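Local coordinates for protein uroporphyrinogen III synthase (Thermus thermophilus, PDB 1WCW) that probably catalyses the closure of a linear tetrapyrrole to uroporphyrinogen III in porphyrin biosynthesis, at residues L127-G140 with L150-R164. Sequence-based numbering, arbitrary orientation.
Sequences LPQGRGVAALQLYG and LAERGYRVLPLMPYR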
loop_
_atom_site.group_PDB
_atom_site.type_symbol
_atom_site.label_atom_id
_atom_site.label_comp_id
_atom_site.label_asym_id
_atom_site.label_seq_id
_atom_site.Cartn_x
_atom_site.Cartn_y
_atom_site.Cartn_z
ATOM N N LEU A 127 4.339 -16.675 10.818
ATOM C CA LEU A 127 3.068 -16.789 11.519
ATOM C C LEU A 127 3.153 -18.058 12.301
ATOM O O LEU A 127 3.109 -19.167 11.719
ATOM C CB LEU A 127 1.847 -16.894 10.579
ATOM C CG LEU A 127 1.481 -15.722 9.688
ATOM C CD1 LEU A 127 0.275 -16.111 8.823
ATOM C CD2 LEU A 127 1.219 -14.512 10.514
ATOM N N PRO A 128 3.181 -17.936 13.611
ATOM C CA PRO A 128 3.304 -19.161 14.427
ATOM C C PRO A 128 2.036 -19.929 14.674
ATOM O O PRO A 128 0.942 -19.337 14.819
ATOM C CB PRO A 128 3.885 -18.651 15.754
ATOM C CG PRO A 128 4.390 -17.200 15.446
ATOM C CD PRO A 128 3.399 -16.714 14.402
ATOM N N GLN A 129 2.143 -21.254 14.688
ATOM C CA GLN A 129 1.041 -22.096 15.030
ATOM C C GLN A 129 0.776 -21.720 16.484
ATOM O O GLN A 129 1.683 -21.767 17.362
ATOM C CB GLN A 129 1.469 -23.527 14.876
ATOM C CG GLN A 129 0.254 -24.389 15.001
ATOM C CD GLN A 129 -0.678 -24.389 13.737
ATOM O OE1 GLN A 129 -1.918 -24.495 13.937
ATOM N NE2 GLN A 129 -0.145 -24.347 12.519
ATOM N N GLY A 130 -0.471 -21.392 16.797
ATOM C CA GLY A 130 -0.780 -20.937 18.138
ATOM C C GLY A 130 -2.210 -21.207 18.577
ATOM O O GLY A 130 -2.899 -22.060 17.994
ATOM N N ARG A 131 -2.617 -20.539 19.647
ATOM C CA ARG A 131 -3.900 -20.660 20.276
ATOM C C ARG A 131 -4.307 -19.205 20.626
ATOM O O ARG A 131 -3.462 -18.355 20.912
ATOM C CB ARG A 131 -3.737 -21.455 21.621
ATOM C CG ARG A 131 -2.863 -22.752 21.590
ATOM C CD ARG A 131 -1.804 -22.938 22.756
ATOM N NE ARG A 131 -2.367 -23.020 24.108
ATOM C CZ ARG A 131 -1.702 -22.709 25.222
ATOM N NH1 ARG A 131 -2.292 -22.808 26.408
ATOM N NH2 ARG A 131 -0.440 -22.307 25.169
ATOM N N GLY A 132 -5.573 -18.908 20.642
ATOM C CA GLY A 132 -5.900 -17.594 21.084
ATOM C C GLY A 132 -6.412 -16.693 19.995
ATOM O O GLY A 132 -6.990 -17.100 18.995
ATOM N N VAL A 133 -6.091 -15.430 20.203
ATOM C CA VAL A 133 -6.569 -14.327 19.354
ATOM C C VAL A 133 -5.439 -13.589 18.660
ATOM O O VAL A 133 -4.433 -13.307 19.316
ATOM C CB VAL A 133 -7.344 -13.325 20.208
ATOM C CG1 VAL A 133 -7.831 -12.197 19.320
ATOM C CG2 VAL A 133 -8.489 -14.050 20.879
ATOM N N ALA A 134 -5.642 -13.366 17.387
ATOM C CA ALA A 134 -4.686 -12.603 16.562
ATOM C C ALA A 134 -5.386 -11.333 16.097
ATOM O O ALA A 134 -6.357 -11.365 15.337
ATOM C CB ALA A 134 -4.224 -13.420 15.332
ATOM N N ALA A 135 -4.842 -10.202 16.490
ATOM C CA ALA A 135 -5.359 -8.900 16.085
ATOM C C ALA A 135 -4.660 -8.530 14.793
ATOM O O ALA A 135 -3.417 -8.624 14.698
ATOM C CB ALA A 135 -5.026 -7.879 17.139
ATOM N N LEU A 136 -5.419 -8.172 13.777
ATOM C CA LEU A 136 -4.877 -7.858 12.468
ATOM C C LEU A 136 -5.264 -6.428 12.122
ATOM O O LEU A 136 -6.477 -6.118 12.001
ATOM C CB LEU A 136 -5.451 -8.870 11.451
ATOM C CG LEU A 136 -5.158 -8.556 10.003
ATOM C CD1 LEU A 136 -3.696 -8.568 9.689
ATOM C CD2 LEU A 136 -5.825 -9.594 9.188
ATOM N N GLN A 137 -4.304 -5.564 11.925
ATOM C CA GLN A 137 -4.599 -4.193 11.533
ATOM C C GLN A 137 -4.682 -4.131 10.011
ATOM O O GLN A 137 -3.740 -4.528 9.304
ATOM C CB GLN A 137 -3.473 -3.301 12.022
ATOM C CG GLN A 137 -3.573 -1.828 11.561
ATOM C CD GLN A 137 -2.713 -1.556 10.324
ATOM O OE1 GLN A 137 -3.199 -0.994 9.314
ATOM N NE2 GLN A 137 -1.499 -1.907 10.397
ATOM N N LEU A 138 -5.816 -3.642 9.498
ATOM C CA LEU A 138 -6.152 -3.523 8.071
ATOM C C LEU A 138 -6.243 -2.055 7.674
ATOM O O LEU A 138 -6.150 -1.124 8.496
ATOM C CB LEU A 138 -7.505 -4.162 7.919
ATOM C CG LEU A 138 -7.567 -5.630 8.323
ATOM C CD1 LEU A 138 -9.038 -6.102 8.402
ATOM C CD2 LEU A 138 -6.753 -6.466 7.304
ATOM N N TYR A 139 -6.377 -1.863 6.370
ATOM C CA TYR A 139 -6.426 -0.537 5.782
ATOM C C TYR A 139 -7.490 -0.433 4.680
ATOM O O TYR A 139 -7.380 0.408 3.803
ATOM C CB TYR A 139 -5.082 -0.130 5.264
ATOM C CG TYR A 139 -4.440 -1.158 4.403
ATOM C CD1 TYR A 139 -4.686 -1.232 3.017
ATOM C CD2 TYR A 139 -3.534 -2.095 4.958
ATOM C CE1 TYR A 139 -4.036 -2.206 2.179
ATOM C CE2 TYR A 139 -2.907 -3.038 4.181
ATOM C CZ TYR A 139 -3.159 -3.089 2.779
ATOM O OH TYR A 139 -2.523 -3.962 1.980
ATOM N N GLY A 140 -8.507 -1.259 4.760
ATOM C CA GLY A 140 -9.654 -1.166 3.836
ATOM C C GLY A 140 -9.736 -2.162 2.709
ATOM O O GLY A 140 -10.774 -2.289 2.104
ATOM N N LEU A 150 -3.994 -16.957 9.350
ATOM C CA LEU A 150 -4.096 -16.810 10.791
ATOM C C LEU A 150 -5.060 -17.851 11.325
ATOM O O LEU A 150 -4.792 -18.447 12.392
ATOM C CB LEU A 150 -4.584 -15.413 11.161
ATOM C CG LEU A 150 -3.489 -14.361 11.000
ATOM C CD1 LEU A 150 -4.161 -13.011 11.073
ATOM C CD2 LEU A 150 -2.386 -14.546 12.045
ATOM N N ALA A 151 -6.167 -18.083 10.616
ATOM C CA ALA A 151 -7.135 -19.092 11.090
ATOM C C ALA A 151 -6.529 -20.484 11.019
ATOM O O ALA A 151 -6.684 -21.281 11.975
ATOM C CB ALA A 151 -8.425 -19.016 10.234
ATOM N N GLU A 152 -5.804 -20.781 9.944
ATOM C CA GLU A 152 -5.145 -22.096 9.812
ATOM C C GLU A 152 -4.134 -22.311 10.938
ATOM O O GLU A 152 -3.934 -23.448 11.424
ATOM C CB GLU A 152 -4.464 -22.231 8.446
ATOM C CG GLU A 152 -5.417 -22.437 7.292
ATOM C CD GLU A 152 -4.676 -22.559 5.951
ATOM O OE1 GLU A 152 -3.905 -21.632 5.570
ATOM O OE2 GLU A 152 -4.860 -23.592 5.267
ATOM N N ARG A 153 -3.478 -21.241 11.361
ATOM C CA ARG A 153 -2.502 -21.322 12.438
ATOM C C ARG A 153 -3.119 -21.443 13.830
ATOM O O ARG A 153 -2.383 -21.528 14.817
ATOM C CB ARG A 153 -1.600 -20.069 12.393
ATOM C CG ARG A 153 -0.671 -19.985 11.228
ATOM C CD ARG A 153 0.367 -21.095 11.176
ATOM N NE ARG A 153 1.412 -20.661 10.260
ATOM C CZ ARG A 153 1.316 -20.793 8.945
ATOM N NH1 ARG A 153 0.247 -21.380 8.423
ATOM N NH2 ARG A 153 2.201 -20.229 8.144
ATOM N N GLY A 154 -4.446 -21.388 13.945
ATOM C CA GLY A 154 -5.096 -21.621 15.231
ATOM C C GLY A 154 -5.741 -20.432 15.934
ATOM O O GLY A 154 -6.315 -20.548 17.017
ATOM N N TYR A 155 -5.703 -19.240 15.314
ATOM C CA TYR A 155 -6.234 -18.069 15.966
ATOM C C TYR A 155 -7.619 -17.628 15.509
ATOM O O TYR A 155 -8.012 -17.813 14.364
ATOM C CB TYR A 155 -5.301 -16.858 15.668
ATOM C CG TYR A 155 -3.872 -17.083 16.077
ATOM C CD1 TYR A 155 -2.927 -17.470 15.131
ATOM C CD2 TYR A 155 -3.482 -16.933 17.380
ATOM C CE1 TYR A 155 -1.609 -17.701 15.485
ATOM C CE2 TYR A 155 -2.166 -17.169 17.772
ATOM C CZ TYR A 155 -1.241 -17.562 16.795
ATOM O OH TYR A 155 0.069 -17.826 17.191
ATOM N N ARG A 156 -8.286 -17.010 16.459
ATOM C CA ARG A 156 -9.490 -16.269 16.132
ATOM C C ARG A 156 -8.965 -14.857 15.655
ATOM O O ARG A 156 -8.158 -14.236 16.397
ATOM C CB ARG A 156 -10.355 -16.051 17.343
ATOM C CG ARG A 156 -11.625 -15.225 17.055
ATOM C CD ARG A 156 -12.527 -15.133 18.315
ATOM N NE ARG A 156 -11.822 -14.532 19.453
ATOM C CZ ARG A 156 -12.269 -14.460 20.708
ATOM N NH1 ARG A 156 -11.524 -13.871 21.644
ATOM N NH2 ARG A 156 -13.446 -14.977 21.045
ATOM N N VAL A 157 -9.445 -14.373 14.536
ATOM C CA VAL A 157 -8.970 -13.072 14.003
ATOM C C VAL A 157 -9.791 -11.911 14.551
ATOM O O VAL A 157 -11.037 -11.970 14.526
ATOM C CB VAL A 157 -8.981 -13.047 12.476
ATOM C CG1 VAL A 157 -8.549 -11.646 11.949
ATOM C CG2 VAL A 157 -7.987 -14.084 11.951
ATOM N N LEU A 158 -9.110 -10.875 15.080
ATOM C CA LEU A 158 -9.766 -9.650 15.587
ATOM C C LEU A 158 -9.317 -8.560 14.599
ATOM O O LEU A 158 -8.207 -8.100 14.657
ATOM C CB LEU A 158 -9.292 -9.404 17.011
ATOM C CG LEU A 158 -9.673 -8.017 17.569
ATOM C CD1 LEU A 158 -11.203 -7.925 17.763
ATOM C CD2 LEU A 158 -8.965 -7.835 18.854
ATOM N N PRO A 159 -10.167 -8.170 13.649
ATOM C CA PRO A 159 -9.775 -7.164 12.685
ATOM C C PRO A 159 -9.818 -5.768 13.306
ATOM O O PRO A 159 -10.756 -5.474 14.071
ATOM C CB PRO A 159 -10.809 -7.340 11.576
ATOM C CG PRO A 159 -12.043 -7.763 12.362
ATOM C CD PRO A 159 -11.556 -8.663 13.424
ATOM N N LEU A 160 -8.889 -4.906 12.926
ATOM C CA LEU A 160 -8.891 -3.510 13.395
ATOM C C LEU A 160 -8.622 -2.660 12.196
ATOM O O LEU A 160 -7.558 -2.725 11.628
ATOM C CB LEU A 160 -7.783 -3.286 14.424
ATOM C CG LEU A 160 -7.919 -4.104 15.731
ATOM C CD1 LEU A 160 -6.546 -4.536 16.200
ATOM C CD2 LEU A 160 -8.568 -3.257 16.826
ATOM N N MET A 161 -9.600 -1.838 11.795
ATOM C CA MET A 161 -9.444 -1.021 10.587
ATOM C C MET A 161 -9.588 0.434 10.972
ATOM O O MET A 161 -10.738 1.004 10.902
ATOM C CB MET A 161 -10.482 -1.487 9.584
ATOM C CG MET A 161 -10.300 -0.825 8.244
ATOM S SD MET A 161 -11.642 -1.268 7.056
ATOM C CE MET A 161 -11.289 -2.968 6.873
ATOM N N PRO A 162 -8.485 1.104 11.196
ATOM C CA PRO A 162 -8.581 2.518 11.637
ATOM C C PRO A 162 -8.773 3.520 10.500
ATOM O O PRO A 162 -9.107 4.720 10.708
ATOM C CB PRO A 162 -7.266 2.735 12.388
ATOM C CG PRO A 162 -6.301 1.709 11.778
ATOM C CD PRO A 162 -7.129 0.514 11.392
ATOM N N TYR A 163 -8.521 3.053 9.294
ATOM C CA TYR A 163 -8.714 3.908 8.118
ATOM C C TYR A 163 -8.909 3.001 6.933
ATOM O O TYR A 163 -8.649 1.780 6.989
ATOM C CB TYR A 163 -7.545 4.860 7.899
ATOM C CG TYR A 163 -6.248 4.209 7.435
ATOM C CD1 TYR A 163 -5.401 3.582 8.325
ATOM C CD2 TYR A 163 -5.908 4.177 6.113
ATOM C CE1 TYR A 163 -4.224 2.930 7.928
ATOM C CE2 TYR A 163 -4.746 3.541 5.679
ATOM C CZ TYR A 163 -3.907 2.931 6.586
ATOM O OH TYR A 163 -2.747 2.300 6.180
ATOM N N ARG A 164 -9.368 3.580 5.833
ATOM C CA ARG A 164 -9.630 2.801 4.644
ATOM C C ARG A 164 -9.115 3.467 3.397
ATOM O O ARG A 164 -9.372 4.636 3.154
ATOM C CB ARG A 164 -11.130 2.623 4.399
ATOM C CG ARG A 164 -11.951 1.833 5.382
ATOM C CD ARG A 164 -13.425 1.948 4.942
ATOM N NE ARG A 164 -14.089 0.660 4.931
ATOM C CZ ARG A 164 -15.379 0.519 4.686
ATOM N NH1 ARG A 164 -15.928 -0.689 4.694
ATOM N NH2 ARG A 164 -16.107 1.605 4.425
HETATM O O HOH W 1 -8.177 -19.680 18.692
#
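Tyr155 lies tucked against the loop 127-131 that leads into strand 132-137. Its OH donates to Pro128 O at 2.9 Å, reaching that oxygen from above the carbonyl plane, while Gly130 sits over one face of the ring. With CG anti to its own carbonyl carbon (chi1 -56°), the ring is carried toward residues 128-131. Its CB packs on Ala134 CB at 3.6 Å. A phenylalanine here would probably still fill the space beside the loop but leave Pro128 O without its hydroxyl partner. Next door, Arg153 bends at chi2 and brings NE to Leu127 O (2.7 Å), which lies at the guanidinium edge and near its plane; its NH2 goes on to Leu124 O. Gly130 N closes this end with an almost straight bond to Arg153 O (2.8 Å). A water bridges Gly132 O and Gly154 O.

From there six backbone bonds, Arg156 N to Gly132 O through Leu138 N to Leu160 O, zip the strands in parallel register. Leu150 CD2 reaches Ala134 CB (3.9 Å) from the helix, and on the other face Ala135 CB meets Leu160 CD1 (3.8 Å). Farther along, Tyr139 CB rests against Tyr163 CZ at 3.5 Å; the two hydroxyls bond to Arg97 and Thr67 respectively. Gly154 ends helix 144-152 in a Schellman motif, turning the chain into the second strand of a classic beta-alpha-beta crossover within one domain's mixed sheet.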